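Local atomic coordinates of catechol 1,2 dioxygenase (PDB entry 2XSU), a protein that probably catalyses the oxygen-dependent intradiol cleavage of catechol to cis,cis-muconate, using a bound ferric iron. Residues L73-G78 with G202-G207; L137-T142 with S224-F229; S168-S173 with N178-I183; T195-G200 with F242-D247. The protein carries 1 engineered substitution. All coordinates share one frame; numbering follows the deposited sequence.

Contact 1 (L73-G78 with G202-G207); sequences LGLLAG and GCPPEG. Engineered in segment 73-78: Gly78 (natural residue Ala). With PIE (1,2-diacyl-sn-glycero-3-phosphoinositol), chain C.
The seam between the N-terminal helical region and the iron-binding domain closes here, where Leu75 of helix 73-80 meets Cys203 and Pro204 in the loop that follows the iron ligand Tyr201. The touching is done mostly by one methyl of the leucine: Leu75 CD2 lies 3.7 Å from Pro204 CD, the two side chains meeting end on, and the same CD2 is 4.1 Å from Cys203 SG, with Leu75 CG equally near that sulfur. Leu75 CG stands opposite its own backbone nitrogen (chi1 -160°), which extends the branch out from the helix to the loop. No hydrogen bond spans the pair, so the joint is purely apolar; Phe254 and Thr209 touch both Leu75 and Cys203 and enlarge the patch. The seam borders the iron site, the side chain of Leu75 being about 8 Å from the iron and about 6 Å from that of Tyr201. The loop itself is shaped by a type I turn from Pro204 to Gly207, whose last residue, Gly207, takes the N-cap position of helix 208-215. Other residues of helix 73-80 line the phospholipid pocket. Leu73 O is 3.4 Å from C46, the terminal carbon of one acyl chain, and Leu76 CD2 is 3.8 Å from that C46. Leu73 and Ala77 also pack on Thr65 and Leu61 of the second subunit, placing the lipid tail near the dimer interface.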
# COMPACT_ATOMS: atom_id res chain seq x y z
N LEU A 73 -1.28 -1.98 -7.67
CA LEU A 73 -0.25 -2.65 -6.88
C LEU A 73 0.19 -3.99 -7.51
O LEU A 73 1.33 -4.40 -7.34
CB LEU A 73 -0.61 -2.81 -5.38
CG LEU A 73 -0.51 -1.48 -4.60
CD1 LEU A 73 -1.01 -1.71 -3.16
CD2 LEU A 73 0.94 -0.90 -4.63
N GLY A 74 -0.72 -4.64 -8.23
CA GLY A 74 -0.36 -5.88 -8.98
C GLY A 74 0.58 -5.54 -10.14
O GLY A 74 1.56 -6.26 -10.43
N LEU A 75 0.29 -4.44 -10.81
CA LEU A 75 1.14 -3.95 -11.86
C LEU A 75 2.53 -3.57 -11.33
O LEU A 75 3.56 -3.88 -11.96
CB LEU A 75 0.46 -2.75 -12.55
CG LEU A 75 0.88 -2.36 -13.92
CD1 LEU A 75 0.80 -3.56 -14.87
CD2 LEU A 75 -0.09 -1.22 -14.39
N LEU A 76 2.57 -2.90 -10.17
CA LEU A 76 3.83 -2.51 -9.54
C LEU A 76 4.64 -3.73 -9.11
O LEU A 76 5.87 -3.72 -9.24
CB LEU A 76 3.54 -1.62 -8.32
CG LEU A 76 4.82 -1.05 -7.65
CD1 LEU A 76 5.56 -0.13 -8.61
CD2 LEU A 76 4.39 -0.30 -6.41
N ALA A 77 3.95 -4.77 -8.61
CA ALA A 77 4.64 -6.03 -8.27
C ALA A 77 5.34 -6.62 -9.49
O ALA A 77 6.47 -7.16 -9.39
CB ALA A 77 3.65 -7.02 -7.65
N GLY A 78 4.68 -6.54 -10.65
CA GLY A 78 5.32 -6.97 -11.90
C GLY A 78 6.51 -6.10 -12.25
O GLY A 78 7.62 -6.59 -12.43
N GLY A 202 2.16 -0.52 -22.80
CA GLY A 202 2.68 0.08 -21.59
C GLY A 202 1.70 0.20 -20.43
O GLY A 202 0.48 -0.05 -20.52
N CYS A 203 2.27 0.64 -19.33
CA CYS A 203 1.50 0.97 -18.15
C CYS A 203 0.62 2.19 -18.49
O CYS A 203 0.95 2.94 -19.41
CB CYS A 203 2.49 1.34 -17.04
SG CYS A 203 3.34 -0.11 -16.34
N PRO A 204 -0.49 2.38 -17.75
CA PRO A 204 -1.27 3.63 -17.95
C PRO A 204 -0.36 4.85 -17.73
O PRO A 204 0.21 5.00 -16.65
CB PRO A 204 -2.36 3.55 -16.88
CG PRO A 204 -2.45 2.08 -16.50
CD PRO A 204 -1.07 1.51 -16.72
N PRO A 205 -0.22 5.73 -18.75
CA PRO A 205 0.89 6.69 -18.69
C PRO A 205 0.78 7.73 -17.58
O PRO A 205 1.81 8.22 -17.12
CB PRO A 205 0.88 7.36 -20.08
CG PRO A 205 -0.51 7.15 -20.60
CD PRO A 205 -0.92 5.78 -20.05
N GLU A 206 -0.45 8.05 -17.15
CA GLU A 206 -0.68 8.99 -16.06
C GLU A 206 -0.87 8.30 -14.71
O GLU A 206 -1.19 8.95 -13.70
CB GLU A 206 -1.90 9.88 -16.38
CG GLU A 206 -1.74 10.72 -17.64
CD GLU A 206 -0.40 11.44 -17.72
OE1 GLU A 206 -0.06 12.21 -16.79
OE2 GLU A 206 0.34 11.23 -18.72
N GLY A 207 -0.64 6.99 -14.69
CA GLY A 207 -0.90 6.18 -13.48
C GLY A 207 0.31 6.12 -12.55
O GLY A 207 1.39 6.64 -12.85
P PIE C . 4.97 10.87 -8.13
O11 PIE C . 5.41 12.20 -7.75
O12 PIE C . 5.98 9.66 -7.56
O13 PIE C . 5.21 10.86 -9.85
O14 PIE C . 3.54 10.51 -8.08
C1 PIE C . 6.93 11.99 -7.55
C2 PIE C . 6.98 11.75 -6.03
C3 PIE C . 7.61 10.36 -5.86
O31 PIE C . 7.08 9.61 -4.75
O32 PIE C . 6.91 7.61 -5.75
C31 PIE C . 7.40 8.29 -4.85
C32 PIE C . 8.35 7.66 -3.84
C33 PIE C . 7.66 6.55 -3.06
C34 PIE C . 8.05 5.17 -3.59
C35 PIE C . 8.22 4.18 -2.44
C36 PIE C . 7.63 2.81 -2.79
C37 PIE C . 8.73 1.86 -3.24
C38 PIE C . 8.36 0.41 -2.93
C39 PIE C . 9.50 -0.36 -2.69
C40 PIE C . 9.48 -1.55 -1.97
C41 PIE C . 8.31 -2.09 -1.44
C42 PIE C . 7.86 -3.31 -2.23
O21 PIE C . 7.68 12.80 -5.25
O22 PIE C . 9.43 13.33 -6.59
C21 PIE C . 9.02 13.02 -5.47
C22 PIE C . 10.05 12.98 -4.33
C23 PIE C . 9.84 11.96 -3.20
C24 PIE C . 10.94 12.09 -2.15
C25 PIE C . 11.71 10.77 -1.98
C26 PIE C . 10.84 9.73 -1.28
C27 PIE C . 11.63 8.45 -1.01
C28 PIE C . 10.68 7.26 -0.80
C29 PIE C . 10.39 7.05 0.69
C47 PIE C . 9.66 5.73 0.95
C48 PIE C . 9.36 5.59 2.44
C49 PIE C . 9.14 4.12 2.82
C50 PIE C . 7.99 3.96 3.82
C51 PIE C . 6.67 3.55 3.14
C1' PIE C . 0.36 11.81 -9.43
C2' PIE C . 0.23 13.04 -8.58
C3' PIE C . 1.62 13.69 -8.45
C4' PIE C . 2.61 12.74 -7.89
C5' PIE C . 2.69 11.45 -8.72
C6' PIE C . 1.29 10.78 -8.79
O1' PIE C . -0.91 11.15 -9.52
O2' PIE C . -0.65 14.00 -9.16
O3' PIE C . 1.55 14.86 -7.63
O4' PIE C . 3.31 12.78 -6.67
O6' PIE C . 1.37 9.62 -9.63
C52 PIE C . 6.79 2.30 2.26
C53 PIE C . 6.67 1.01 3.07
C54 PIE C . 5.26 0.85 3.66
C55 PIE C . 4.79 -0.61 3.55
C43 PIE C . 6.82 -2.95 -3.31
C44 PIE C . 5.62 -3.89 -3.30
C45 PIE C . 5.29 -4.36 -4.72
C46 PIE C . 3.92 -3.86 -5.14

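Contact 2 (L137-T142 with S224-F229); sequences LIIEGT and SHVHYF. With FE (Fe (III) ion), chain B.
Ile139 facing Val226 and Tyr228 illustrates how the strands of an intradiol dioxygenase's beta sandwich pack face against face without sharing hydrogen bonds: the CA atoms of Ile139 and Val226 are 9.8 Å apart. Strand 136-145 enters with Leu137, whose backbone pairs with Thr195 of the neighbouring strand 190-196. Two residues on, Ile139 carries the contact with two different branches. Its CG1 lies opposite the carbonyl carbon (chi1 -51°), sending CD1 to within 4.2 Å of Val226 CG2. Its other branch, CG2, lies 3.4 Å from Tyr228 OH, the isoleucine and tyrosine side chains running antiparallel, side by side. That hydroxyl has its polar partner elsewhere, in a hydrogen bond with Tyr191 OH, so the methyl merely adjoins a satisfied oxygen. After Ile139, Glu140 points away from the partner strand, and the contact passes to the residues opposite. Because side chains alternate along strand 221-231, Val226 and Tyr228 face this core while His225 and His227 project to the other side and bind the ferric iron with Tyr167, Tyr201 and a water. The core contact and the metal site are thus built on the two faces of one strand. Each histidine uses its NE2 at 2.1 Å from the iron, bringing His225 NE2 and His227 NE2 to 3.1 Å from each other as co-ligands.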
# COMPACT_ATOMS: atom_id res chain seq x y z
N LEU A 137 -4.95 -14.34 -36.09
CA LEU A 137 -3.99 -15.31 -35.55
C LEU A 137 -4.70 -16.60 -35.19
O LEU A 137 -5.73 -16.56 -34.51
CB LEU A 137 -3.33 -14.74 -34.27
CG LEU A 137 -2.48 -15.71 -33.45
CD1 LEU A 137 -1.25 -16.20 -34.21
CD2 LEU A 137 -2.05 -15.01 -32.15
N ILE A 138 -4.16 -17.72 -35.65
CA ILE A 138 -4.55 -19.04 -35.15
C ILE A 138 -3.44 -19.56 -34.24
O ILE A 138 -2.24 -19.57 -34.63
CB ILE A 138 -4.78 -20.04 -36.29
CG1 ILE A 138 -6.05 -19.64 -37.05
CG2 ILE A 138 -4.82 -21.48 -35.74
CD1 ILE A 138 -6.35 -20.43 -38.34
N ILE A 139 -3.83 -19.96 -33.03
CA ILE A 139 -2.93 -20.61 -32.09
C ILE A 139 -3.38 -22.03 -31.95
O ILE A 139 -4.58 -22.29 -31.75
CB ILE A 139 -3.01 -20.00 -30.66
CG1 ILE A 139 -2.85 -18.48 -30.73
CG2 ILE A 139 -1.98 -20.63 -29.75
CD1 ILE A 139 -3.18 -17.78 -29.40
N GLU A 140 -2.46 -22.97 -32.04
CA GLU A 140 -2.81 -24.36 -31.74
C GLU A 140 -1.71 -25.15 -31.09
O GLU A 140 -0.53 -24.77 -31.17
CB GLU A 140 -3.41 -25.10 -32.93
CG GLU A 140 -2.50 -25.42 -34.05
CD GLU A 140 -3.29 -25.85 -35.31
OE1 GLU A 140 -2.79 -25.66 -36.41
OE2 GLU A 140 -4.42 -26.37 -35.20
N GLY A 141 -2.12 -26.19 -30.38
CA GLY A 141 -1.16 -27.01 -29.66
C GLY A 141 -1.78 -28.29 -29.16
O GLY A 141 -3.00 -28.45 -29.17
N THR A 142 -0.90 -29.18 -28.71
CA THR A 142 -1.27 -30.41 -28.06
C THR A 142 -0.81 -30.34 -26.61
O THR A 142 0.30 -29.86 -26.34
CB THR A 142 -0.60 -31.60 -28.78
OG1 THR A 142 -0.94 -31.57 -30.18
CG2 THR A 142 -1.03 -32.96 -28.17
N SER A 224 4.53 -8.24 -26.85
CA SER A 224 3.29 -9.00 -27.15
C SER A 224 3.36 -10.40 -26.52
O SER A 224 4.43 -11.06 -26.51
CB SER A 224 3.11 -9.13 -28.64
OG SER A 224 4.23 -9.81 -29.16
N HIS A 225 2.22 -10.86 -26.00
CA HIS A 225 2.18 -12.17 -25.32
C HIS A 225 0.73 -12.66 -25.18
O HIS A 225 -0.22 -11.87 -25.27
CB HIS A 225 2.81 -12.08 -23.90
CG HIS A 225 2.13 -11.08 -23.00
ND1 HIS A 225 2.45 -9.73 -23.03
CD2 HIS A 225 1.15 -11.22 -22.07
CE1 HIS A 225 1.69 -9.08 -22.15
NE2 HIS A 225 0.90 -9.96 -21.55
N VAL A 226 0.59 -13.96 -24.99
CA VAL A 226 -0.71 -14.57 -24.66
C VAL A 226 -0.54 -15.35 -23.36
O VAL A 226 0.40 -16.15 -23.21
CB VAL A 226 -1.18 -15.52 -25.81
CG1 VAL A 226 -2.48 -16.27 -25.42
CG2 VAL A 226 -1.39 -14.72 -27.13
N HIS A 227 -1.45 -15.11 -22.40
CA HIS A 227 -1.39 -15.76 -21.10
C HIS A 227 -2.08 -17.13 -21.13
O HIS A 227 -3.09 -17.29 -21.83
CB HIS A 227 -2.19 -14.89 -20.11
CG HIS A 227 -1.57 -13.57 -19.80
ND1 HIS A 227 -0.60 -13.44 -18.83
CD2 HIS A 227 -1.79 -12.32 -20.28
CE1 HIS A 227 -0.24 -12.17 -18.73
NE2 HIS A 227 -0.92 -11.47 -19.62
N TYR A 228 -1.59 -18.06 -20.30
CA TYR A 228 -2.18 -19.39 -20.14
C TYR A 228 -2.27 -19.82 -18.68
O TYR A 228 -1.30 -19.68 -17.93
CB TYR A 228 -1.29 -20.44 -20.81
CG TYR A 228 -1.35 -20.53 -22.29
CD1 TYR A 228 -0.79 -19.54 -23.10
CD2 TYR A 228 -1.92 -21.67 -22.92
CE1 TYR A 228 -0.83 -19.64 -24.49
CE2 TYR A 228 -1.94 -21.78 -24.32
CZ TYR A 228 -1.39 -20.75 -25.09
OH TYR A 228 -1.41 -20.81 -26.45
N PHE A 229 -3.44 -20.34 -18.28
CA PHE A 229 -3.50 -21.36 -17.20
C PHE A 229 -3.79 -22.70 -17.87
O PHE A 229 -4.70 -22.78 -18.70
CB PHE A 229 -4.66 -21.14 -16.21
CG PHE A 229 -4.51 -19.97 -15.27
CD1 PHE A 229 -3.32 -19.76 -14.54
CD2 PHE A 229 -5.59 -19.11 -15.04
CE1 PHE A 229 -3.20 -18.70 -13.63
CE2 PHE A 229 -5.47 -18.06 -14.14
CZ PHE A 229 -4.27 -17.84 -13.44
FE FE B . -0.66 -9.47 -20.18
O HOH W 1 -0.86 -8.77 -18.16

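Contact 3 (S168-S173 with N178-I183); sequences SFFDKS and NLRRTI
Arg180 reaches side-on to Ser168, gripping it with two nitrogens beside the iron site: Arg180 packs on the iron ligand Tyr167, and Ser168 is the next residue in the chain, in a loop leading to strand 180-184. The arginine is extended from CG to NE (chi3 180°), so the guanidinium arrives with NE and NH2 both facing the serine. NH2 donates to Ser168 O at 2.8 Å, and NE donates to Ser168 OG at 2.9 Å, both partners tilted modestly from the guanidinium plane. A weak bond from NE to Ser168 O adds a third tie. The serine hydroxyl works in both directions: it accepts from Arg180 NE and donates a hydrogen bond to Asn178 O, with Ser168 OG and Asn178 O 2.7 Å apart and the donor lying in the carbonyl plane on a lone pair. Arg180 NH1 is held independently by Leu111 O, which helps fix the rotation of the whole group. Phe170 crosses the arginine at about a right angle, its ring plane inclined 57° to the guanidinium. NH2 comes to the ring's edge, 3.8 Å from Phe170 CD2, and not over a face. One face of that ring is instead covered by Phe169, whose CD2 sits 3.9 Å above the centre. Further along the loop Asp171 OD2 accepts from Ser173 N in an Asx turn and also from Ser173 OG. A water closes the junction, accepting from Ser168 N at 2.9 Å and donating to Asn178 O at 3.0 Å.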
# COMPACT_ATOMS: atom_id res chain seq x y z
N SER A 168 -10.04 -6.81 -22.11
CA SER A 168 -11.46 -6.69 -21.75
C SER A 168 -11.64 -6.74 -20.23
O SER A 168 -10.76 -7.21 -19.48
CB SER A 168 -12.30 -7.78 -22.44
OG SER A 168 -11.94 -9.08 -21.93
N PHE A 169 -12.79 -6.21 -19.81
CA PHE A 169 -13.22 -6.08 -18.42
C PHE A 169 -12.60 -4.84 -17.84
O PHE A 169 -13.31 -3.98 -17.31
CB PHE A 169 -12.97 -7.36 -17.58
CG PHE A 169 -13.48 -7.26 -16.17
CD1 PHE A 169 -14.81 -7.56 -15.88
CD2 PHE A 169 -12.62 -6.87 -15.13
CE1 PHE A 169 -15.29 -7.47 -14.55
CE2 PHE A 169 -13.08 -6.77 -13.82
CZ PHE A 169 -14.43 -7.08 -13.54
N PHE A 170 -11.28 -4.71 -17.96
CA PHE A 170 -10.58 -3.51 -17.57
C PHE A 170 -10.82 -2.35 -18.51
O PHE A 170 -11.05 -1.22 -18.06
CB PHE A 170 -9.08 -3.82 -17.35
CG PHE A 170 -8.88 -4.88 -16.32
CD1 PHE A 170 -8.89 -4.56 -14.97
CD2 PHE A 170 -8.78 -6.21 -16.69
CE1 PHE A 170 -8.77 -5.53 -14.01
CE2 PHE A 170 -8.66 -7.20 -15.74
CZ PHE A 170 -8.65 -6.86 -14.38
N ASP A 171 -10.80 -2.63 -19.82
CA ASP A 171 -11.23 -1.71 -20.87
C ASP A 171 -12.75 -1.92 -21.08
O ASP A 171 -13.17 -2.83 -21.77
CB ASP A 171 -10.43 -2.05 -22.14
CG ASP A 171 -10.88 -1.30 -23.39
OD1 ASP A 171 -10.40 -1.70 -24.48
OD2 ASP A 171 -11.68 -0.33 -23.31
N LYS A 172 -13.57 -1.08 -20.45
CA LYS A 172 -15.02 -1.30 -20.48
C LYS A 172 -15.68 -1.08 -21.85
O LYS A 172 -16.86 -1.40 -22.01
CB LYS A 172 -15.73 -0.49 -19.39
CG LYS A 172 -15.68 -1.15 -18.03
CD LYS A 172 -15.82 -0.11 -16.92
CE LYS A 172 -15.10 -0.58 -15.67
NZ LYS A 172 -14.47 0.57 -14.93
N SER A 173 -14.92 -0.55 -22.81
CA SER A 173 -15.38 -0.43 -24.20
C SER A 173 -15.44 -1.76 -24.98
O SER A 173 -16.18 -1.88 -25.96
CB SER A 173 -14.51 0.58 -24.96
OG SER A 173 -13.29 0.02 -25.40
N ASN A 178 -14.16 -10.41 -24.13
CA ASN A 178 -13.46 -10.37 -25.42
C ASN A 178 -12.00 -10.83 -25.20
O ASN A 178 -11.35 -10.41 -24.23
CB ASN A 178 -13.51 -8.99 -26.04
CG ASN A 178 -13.13 -8.99 -27.52
OD1 ASN A 178 -13.58 -9.86 -28.28
ND2 ASN A 178 -12.31 -8.03 -27.93
N LEU A 179 -11.52 -11.70 -26.08
CA LEU A 179 -10.15 -12.25 -26.02
C LEU A 179 -9.83 -13.00 -24.72
O LEU A 179 -8.68 -13.02 -24.27
CB LEU A 179 -9.11 -11.13 -26.31
CG LEU A 179 -9.44 -10.29 -27.56
CD1 LEU A 179 -8.46 -9.12 -27.71
CD2 LEU A 179 -9.40 -11.16 -28.84
N ARG A 180 -10.86 -13.64 -24.14
CA ARG A 180 -10.69 -14.52 -22.98
C ARG A 180 -11.54 -15.76 -23.21
O ARG A 180 -12.76 -15.67 -23.37
CB ARG A 180 -11.17 -13.80 -21.70
CG ARG A 180 -10.46 -12.48 -21.40
CD ARG A 180 -11.12 -11.78 -20.21
NE ARG A 180 -10.46 -10.52 -19.89
CZ ARG A 180 -9.34 -10.41 -19.18
NH1 ARG A 180 -8.75 -11.52 -18.70
NH2 ARG A 180 -8.82 -9.22 -18.97
N ARG A 181 -10.92 -16.93 -23.19
CA ARG A 181 -11.63 -18.20 -23.42
C ARG A 181 -11.04 -19.34 -22.60
O ARG A 181 -9.83 -19.36 -22.28
CB ARG A 181 -11.60 -18.60 -24.90
CG ARG A 181 -12.32 -17.66 -25.86
CD ARG A 181 -13.85 -17.63 -25.64
NE ARG A 181 -14.46 -16.82 -26.70
CZ ARG A 181 -14.68 -15.51 -26.63
NH1 ARG A 181 -14.38 -14.83 -25.53
NH2 ARG A 181 -15.23 -14.86 -27.67
N THR A 182 -11.89 -20.34 -22.32
CA THR A 182 -11.44 -21.61 -21.79
C THR A 182 -11.74 -22.65 -22.85
O THR A 182 -12.89 -22.76 -23.30
CB THR A 182 -12.21 -21.97 -20.50
OG1 THR A 182 -11.91 -20.99 -19.50
CG2 THR A 182 -11.82 -23.38 -20.00
N ILE A 183 -10.71 -23.40 -23.22
CA ILE A 183 -10.81 -24.46 -24.25
C ILE A 183 -10.44 -25.80 -23.60
O ILE A 183 -9.35 -25.95 -23.05
CB ILE A 183 -9.88 -24.22 -25.47
CG1 ILE A 183 -10.07 -22.84 -26.06
CG2 ILE A 183 -10.16 -25.29 -26.56
CD1 ILE A 183 -8.98 -22.45 -27.09
O HOH W 2 -8.84 -9.26 -23.06

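Contact 4 (T195-G200 with F242-D247); sequences TTMPVG and FNIEGD
The Pro198 ring presents its CG to the tip of an isoleucine across the contact, 4.3 Å from Ile244 CD1. A second flat group lies behind that isoleucine: the Phe242 ring has Ile244 CG1 at its edge, in plane, and Phe289 meets the same ring with planes inclined at about 55°. Met197 crosses Ile244 at a slant, its bent chain bringing its end near the isoleucine, although the modelled separation of their terminal methyls is too short to be trusted. This apolar cluster joins the ends of strands 190-196 and 238-244 within the catalytic beta domain, and the Pro198 side chain is about 8 Å from the iron. Beyond Ile244 the chain reverses in a type II turn to Asp247, the positive phi of Gly246 (107°) suiting the third position of such a turn. The turn delivers a carboxylate to the opposite loop through one water, which accepts from Gly200 N at 2.7 Å and donates to Asp247 OD2 at 2.8 Å. The same OD2 accepts from Ser224 N, while OD1 takes Tyr249 N. A carboxylate engaged by several donors in this way is probably ionised, and it links Gly200, through the water, with Ser224 and Tyr249, which bond to it directly.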
# COMPACT_ATOMS: atom_id res chain seq x y z
N THR A 195 -8.11 -16.15 -33.22
CA THR A 195 -8.09 -14.87 -32.51
C THR A 195 -7.43 -13.78 -33.36
O THR A 195 -7.44 -13.87 -34.61
CB THR A 195 -7.41 -15.06 -31.10
OG1 THR A 195 -7.61 -13.90 -30.30
CG2 THR A 195 -5.93 -15.42 -31.21
N THR A 196 -6.91 -12.75 -32.69
CA THR A 196 -6.20 -11.65 -33.35
C THR A 196 -4.83 -11.48 -32.72
O THR A 196 -4.61 -11.93 -31.58
CB THR A 196 -6.97 -10.33 -33.30
OG1 THR A 196 -7.34 -10.02 -31.95
CG2 THR A 196 -8.23 -10.44 -34.15
N MET A 197 -3.89 -10.92 -33.49
CA MET A 197 -2.51 -10.72 -32.99
C MET A 197 -2.48 -9.72 -31.83
O MET A 197 -2.88 -8.59 -32.02
CB MET A 197 -1.64 -10.17 -34.13
CG MET A 197 -1.12 -11.22 -35.11
SD MET A 197 0.00 -12.44 -34.40
CE MET A 197 0.63 -11.54 -32.93
N PRO A 198 -2.03 -10.15 -30.62
CA PRO A 198 -1.88 -9.14 -29.56
C PRO A 198 -0.72 -8.20 -29.83
O PRO A 198 0.28 -8.59 -30.44
CB PRO A 198 -1.56 -9.99 -28.32
CG PRO A 198 -0.87 -11.17 -28.85
CD PRO A 198 -1.60 -11.48 -30.17
N VAL A 199 -0.87 -6.95 -29.39
CA VAL A 199 0.24 -6.00 -29.39
C VAL A 199 0.70 -5.81 -27.95
O VAL A 199 -0.08 -5.96 -27.02
CB VAL A 199 -0.20 -4.68 -30.07
CG1 VAL A 199 -1.09 -3.88 -29.18
CG2 VAL A 199 0.99 -3.87 -30.49
N GLY A 200 1.99 -5.56 -27.78
CA GLY A 200 2.52 -5.22 -26.47
C GLY A 200 1.97 -3.86 -26.06
O GLY A 200 1.41 -3.12 -26.87
N PHE A 242 3.17 -17.37 -23.91
CA PHE A 242 4.20 -17.27 -24.94
C PHE A 242 4.39 -15.82 -25.33
O PHE A 242 3.45 -15.00 -25.21
CB PHE A 242 3.98 -18.18 -26.18
CG PHE A 242 2.78 -17.84 -27.03
CD1 PHE A 242 2.79 -16.75 -27.90
CD2 PHE A 242 1.64 -18.65 -27.00
CE1 PHE A 242 1.67 -16.42 -28.69
CE2 PHE A 242 0.51 -18.35 -27.80
CZ PHE A 242 0.52 -17.23 -28.64
N ASN A 243 5.62 -15.49 -25.72
CA ASN A 243 5.95 -14.21 -26.34
C ASN A 243 6.19 -14.48 -27.81
O ASN A 243 6.27 -15.65 -28.23
CB ASN A 243 7.23 -13.64 -25.76
CG ASN A 243 7.03 -13.13 -24.38
OD1 ASN A 243 6.40 -12.08 -24.18
ND2 ASN A 243 7.54 -13.87 -23.40
N ILE A 244 6.20 -13.40 -28.59
CA ILE A 244 6.30 -13.54 -30.05
C ILE A 244 7.62 -12.97 -30.51
O ILE A 244 7.95 -11.80 -30.21
CB ILE A 244 5.10 -12.85 -30.73
CG1 ILE A 244 3.79 -13.52 -30.28
CG2 ILE A 244 5.25 -12.92 -32.27
CD1 ILE A 244 2.54 -12.87 -30.77
N GLU A 245 8.38 -13.79 -31.23
CA GLU A 245 9.68 -13.40 -31.77
C GLU A 245 9.49 -12.18 -32.67
O GLU A 245 8.49 -12.08 -33.39
CB GLU A 245 10.28 -14.57 -32.57
CG GLU A 245 11.72 -14.40 -32.96
CD GLU A 245 12.66 -14.21 -31.77
OE1 GLU A 245 12.86 -15.16 -31.00
OE2 GLU A 245 13.23 -13.10 -31.65
N GLY A 246 10.43 -11.23 -32.57
CA GLY A 246 10.30 -10.01 -33.39
C GLY A 246 9.92 -8.74 -32.65
O GLY A 246 9.98 -7.64 -33.22
N ASP A 247 9.47 -8.90 -31.41
CA ASP A 247 9.00 -7.74 -30.65
C ASP A 247 10.20 -6.94 -30.13
O ASP A 247 11.17 -7.50 -29.62
CB ASP A 247 8.13 -8.22 -29.47
CG ASP A 247 7.27 -7.11 -28.90
OD1 ASP A 247 7.83 -6.16 -28.30
OD2 ASP A 247 6.03 -7.18 -29.03
O HOH W 3 3.96 -5.41 -29.65

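Overall arrangement
Following the chain, helical segment 73-78 opens contact 1, and strand segment 137-142 then opens contact 2. Contact 3 opens and closes next, a short loop between 168-173 and 178-183 nested inside the loops of both earlier contacts. Contact 4 opens at 195-200, in series with contact 3, before 202-207 closes contact 1, 224-229 closes contact 2 and 242-247 closes contact 4. Contacts 1, 2 and 4 therefore cross one another pairwise. Contact 1 joins the N-terminal helices to the catalytic domain; the others lie within that domain. Contacts 2 and 4, with centres about 9 Å apart, meet along neighbouring strands, and Leu179 joins contact 3 to Thr195 and Thr196.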